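Side-chain contact in fructokinase (Silicibacter sp., PDB 3C8U), which probably phosphorylates fructose or a related substrate at the expense of ATP: residues G10-L15 and S47-P52. Residues are numbered along the deposited sequence; the frame is centred on the assembly and turned at random.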
ATOM      1  N   GLY A  10       7.745 -16.062   8.565  1.00 16.89           N
ATOM      2  CA  GLY A  10       6.399 -16.473   8.167  1.00 17.42           C
ATOM      3  C   GLY A  10       6.126 -16.263   6.692  1.00 18.39           C
ATOM      4  O   GLY A  10       5.516 -17.087   6.006  1.00 19.34           O
ATOM      5  N   VAL A  11       6.647 -15.157   6.173  1.00 17.10           N
ATOM      6  CA  VAL A  11       6.549 -14.874   4.740  1.00 17.01           C
ATOM      7  C   VAL A  11       7.343 -15.906   3.972  1.00 18.25           C
ATOM      8  O   VAL A  11       6.842 -16.533   3.021  1.00 16.52           O
ATOM      9  CB  VAL A  11       7.031 -13.429   4.392  1.00 18.58           C
ATOM     10  CG1 VAL A  11       7.167 -13.247   2.864  1.00 19.82           C
ATOM     11  CG2 VAL A  11       6.058 -12.426   5.005  1.00 20.22           C
ATOM     12  N   LEU A  12       8.562 -16.159   4.433  1.00 17.66           N
ATOM     13  CA  LEU A  12       9.441 -17.093   3.721  0.50 16.68           C
ATOM     14  C   LEU A  12       8.831 -18.498   3.607  1.00 17.52           C
ATOM     15  O   LEU A  12       8.938 -19.165   2.580  1.00 16.63           O
ATOM     16  CB  LEU A  12      10.824 -17.196   4.372  0.50 17.27           C
ATOM     17  CG  LEU A  12      11.743 -15.984   4.235  0.50 17.97           C
ATOM     18  CD1 LEU A  12      13.077 -16.246   4.922  0.50 19.64           C
ATOM     19  CD2 LEU A  12      11.950 -15.649   2.780  0.50 20.46           C
ATOM     20  N   GLU A  13       8.202 -18.935   4.667  1.00 18.70           N
ATOM     21  CA  GLU A  13       7.637 -20.292   4.747  1.00 21.47           C
ATOM     22  C   GLU A  13       6.490 -20.437   3.790  1.00 19.49           C
ATOM     23  O   GLU A  13       6.126 -21.542   3.403  1.00 17.96           O
ATOM     24  CB  GLU A  13       7.089 -20.616   6.147  1.00 18.85           C
ATOM     25  CG  GLU A  13       8.132 -20.638   7.208  1.00 28.30           C
ATOM     26  CD  GLU A  13       7.524 -20.816   8.582  1.00 29.57           C
ATOM     27  OE1 GLU A  13       6.286 -20.712   8.712  1.00 32.06           O
ATOM     28  OE2 GLU A  13       8.308 -21.015   9.515  1.00 30.51           O
ATOM     29  N   ARG A  14       5.894 -19.316   3.461  1.00 16.66           N
ATOM     30  CA  ARG A  14       4.674 -19.313   2.645  1.00 17.55           C
ATOM     31  C   ARG A  14       4.953 -19.078   1.169  1.00 18.49           C
ATOM     32  O   ARG A  14       4.104 -19.333   0.308  1.00 19.55           O
ATOM     33  CB  ARG A  14       3.673 -18.306   3.178  1.00 16.79           C
ATOM     34  CG  ARG A  14       3.098 -18.729   4.516  1.00 18.54           C
ATOM     35  CD  ARG A  14       2.210 -17.600   5.060  1.00 21.26           C
ATOM     36  NE  ARG A  14       1.434 -17.978   6.254  1.00 21.96           N
ATOM     37  CZ  ARG A  14       1.959 -18.187   7.450  1.00 26.88           C
ATOM     38  NH1 ARG A  14       3.271 -18.103   7.647  1.00 22.97           N
ATOM     39  NH2 ARG A  14       1.162 -18.513   8.461  1.00 26.99           N
ATOM     40  N   LEU A  15       6.153 -18.604   0.885  1.00 16.51           N
ATOM     41  CA  LEU A  15       6.603 -18.428  -0.515  1.00 16.62           C
ATOM     42  C   LEU A  15       7.017 -19.786  -1.062  1.00 19.57           C
ATOM     43  O   LEU A  15       7.284 -20.702  -0.320  1.00 22.09           O
ATOM     44  CB  LEU A  15       7.763 -17.439  -0.579  1.00 17.73           C
ATOM     45  CG  LEU A  15       7.325 -15.995  -0.251  1.00 18.38           C
ATOM     46  CD1 LEU A  15       8.569 -15.126  -0.195  1.00 19.05           C
ATOM     47  CD2 LEU A  15       6.269 -15.444  -1.255  1.00 17.75           C
ATOM     48  N   SER A  47      15.680  -9.918   2.153  1.00 19.76           N
ATOM     49  CA  SER A  47      16.886  -9.826   1.353  1.00 20.59           C
ATOM     50  C   SER A  47      18.044 -10.535   2.086  1.00 19.35           C
ATOM     51  O   SER A  47      18.842 -11.266   1.473  1.00 22.59           O
ATOM     52  CB  SER A  47      17.237  -8.360   1.033  1.00 21.99           C
ATOM     53  OG  SER A  47      16.178  -7.701   0.324  1.00 20.32           O
ATOM     54  N   ALA A  48      18.082 -10.376   3.394  1.00 19.03           N
ATOM     55  CA  ALA A  48      19.187 -10.910   4.219  1.00 19.51           C
ATOM     56  C   ALA A  48      19.112 -12.437   4.299  1.00 21.19           C
ATOM     57  O   ALA A  48      20.087 -13.115   4.663  1.00 22.55           O
ATOM     58  CB  ALA A  48      19.191 -10.287   5.644  1.00 17.68           C
ATOM     59  N   GLN A  49      17.942 -12.958   3.954  1.00 18.50           N
ATOM     60  CA  GLN A  49      17.689 -14.402   3.997  1.00 19.11           C
ATOM     61  C   GLN A  49      17.727 -14.951   2.591  1.00 18.39           C
ATOM     62  O   GLN A  49      17.194 -16.027   2.328  1.00 21.61           O
ATOM     63  CB  GLN A  49      16.335 -14.732   4.622  1.00 18.58           C
ATOM     64  CG  GLN A  49      16.206 -14.359   6.078  1.00 19.29           C
ATOM     65  CD  GLN A  49      17.194 -15.036   6.979  1.00 20.50           C
ATOM     66  OE1 GLN A  49      17.667 -16.143   6.725  1.00 17.51           O
ATOM     67  NE2 GLN A  49      17.456 -14.398   8.096  1.00 18.80           N
ATOM     68  N   GLY A  50      18.311 -14.155   1.704  1.00 20.15           N
ATOM     69  CA  GLY A  50      18.618 -14.579   0.311  1.00 21.50           C
ATOM     70  C   GLY A  50      17.496 -14.400  -0.679  1.00 24.56           C
ATOM     71  O   GLY A  50      17.503 -14.970  -1.782  1.00 27.39           O
ATOM     72  N   LEU A  51      16.507 -13.609  -0.274  1.00 22.96           N
ATOM     73  CA  LEU A  51      15.389 -13.259  -1.155  1.00 24.03           C
ATOM     74  C   LEU A  51      15.350 -11.750  -1.360  1.00 23.34           C
ATOM     75  O   LEU A  51      14.679 -11.056  -0.624  1.00 22.24           O
ATOM     76  CB  LEU A  51      14.042 -13.715  -0.575  1.00 24.25           C
ATOM     77  CG  LEU A  51      13.489 -15.109  -0.841  1.00 33.22           C
ATOM     78  CD1 LEU A  51      12.156 -15.263  -0.098  1.00 34.67           C
ATOM     79  CD2 LEU A  51      13.314 -15.349  -2.340  1.00 35.41           C
ATOM     80  N   PRO A  52      16.061 -11.241  -2.375  1.00 26.59           N
ATOM     81  CA  PRO A  52      16.097  -9.801  -2.629  1.00 23.74           C
ATOM     82  C   PRO A  52      14.718  -9.247  -2.867  1.00 20.65           C
ATOM     83  O   PRO A  52      14.009  -9.659  -3.757  1.00 19.58           O
ATOM     84  CB  PRO A  52      16.969  -9.675  -3.882  1.00 24.37           C
ATOM     85  CG  PRO A  52      17.754 -10.927  -3.940  1.00 29.37           C
ATOM     86  CD  PRO A  52      16.888 -11.989  -3.336  1.00 30.13           C
TER
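L12 reaches from the last turn of helix 4-14 over the aliphatic base of Q49, its CD1 lying 3.6 Å from Q49 CB and 3.8 Å from Q49 CG. The two side chains meet at about a right angle, and because the Q49 chain bends at chi2 (-60°) its amide turns away and leaves methylene carbons to do the touching. The other L12 branch, CD2, faces L51 CG at 4.0 Å, the two side chains running antiparallel, alongside one another; their end methyls are modelled too close for carbons, and L12 has a second conformer, so the detail of this pair is doubtful. L51 CD1 also meets L15 CD1 at 3.6 Å, which places it against both leucines of the segment 10-15. No hydrogen bond crosses this small apolar join between the end of helix 4-14 and the turn that follows helix 36-48. Just before L51 that helix closes in a Schellman motif: G50, with phi 86°, is the C-prime residue, its N bonding S47 O at 2.9 Å while L51 N returns to L46 O. The chain then enters edge strand 53-57. L12 and V11 also rest on L46 of helix 36-48, V11 and L15 reach strand 150-154, and L51 packs on R125, just before strand 126-131.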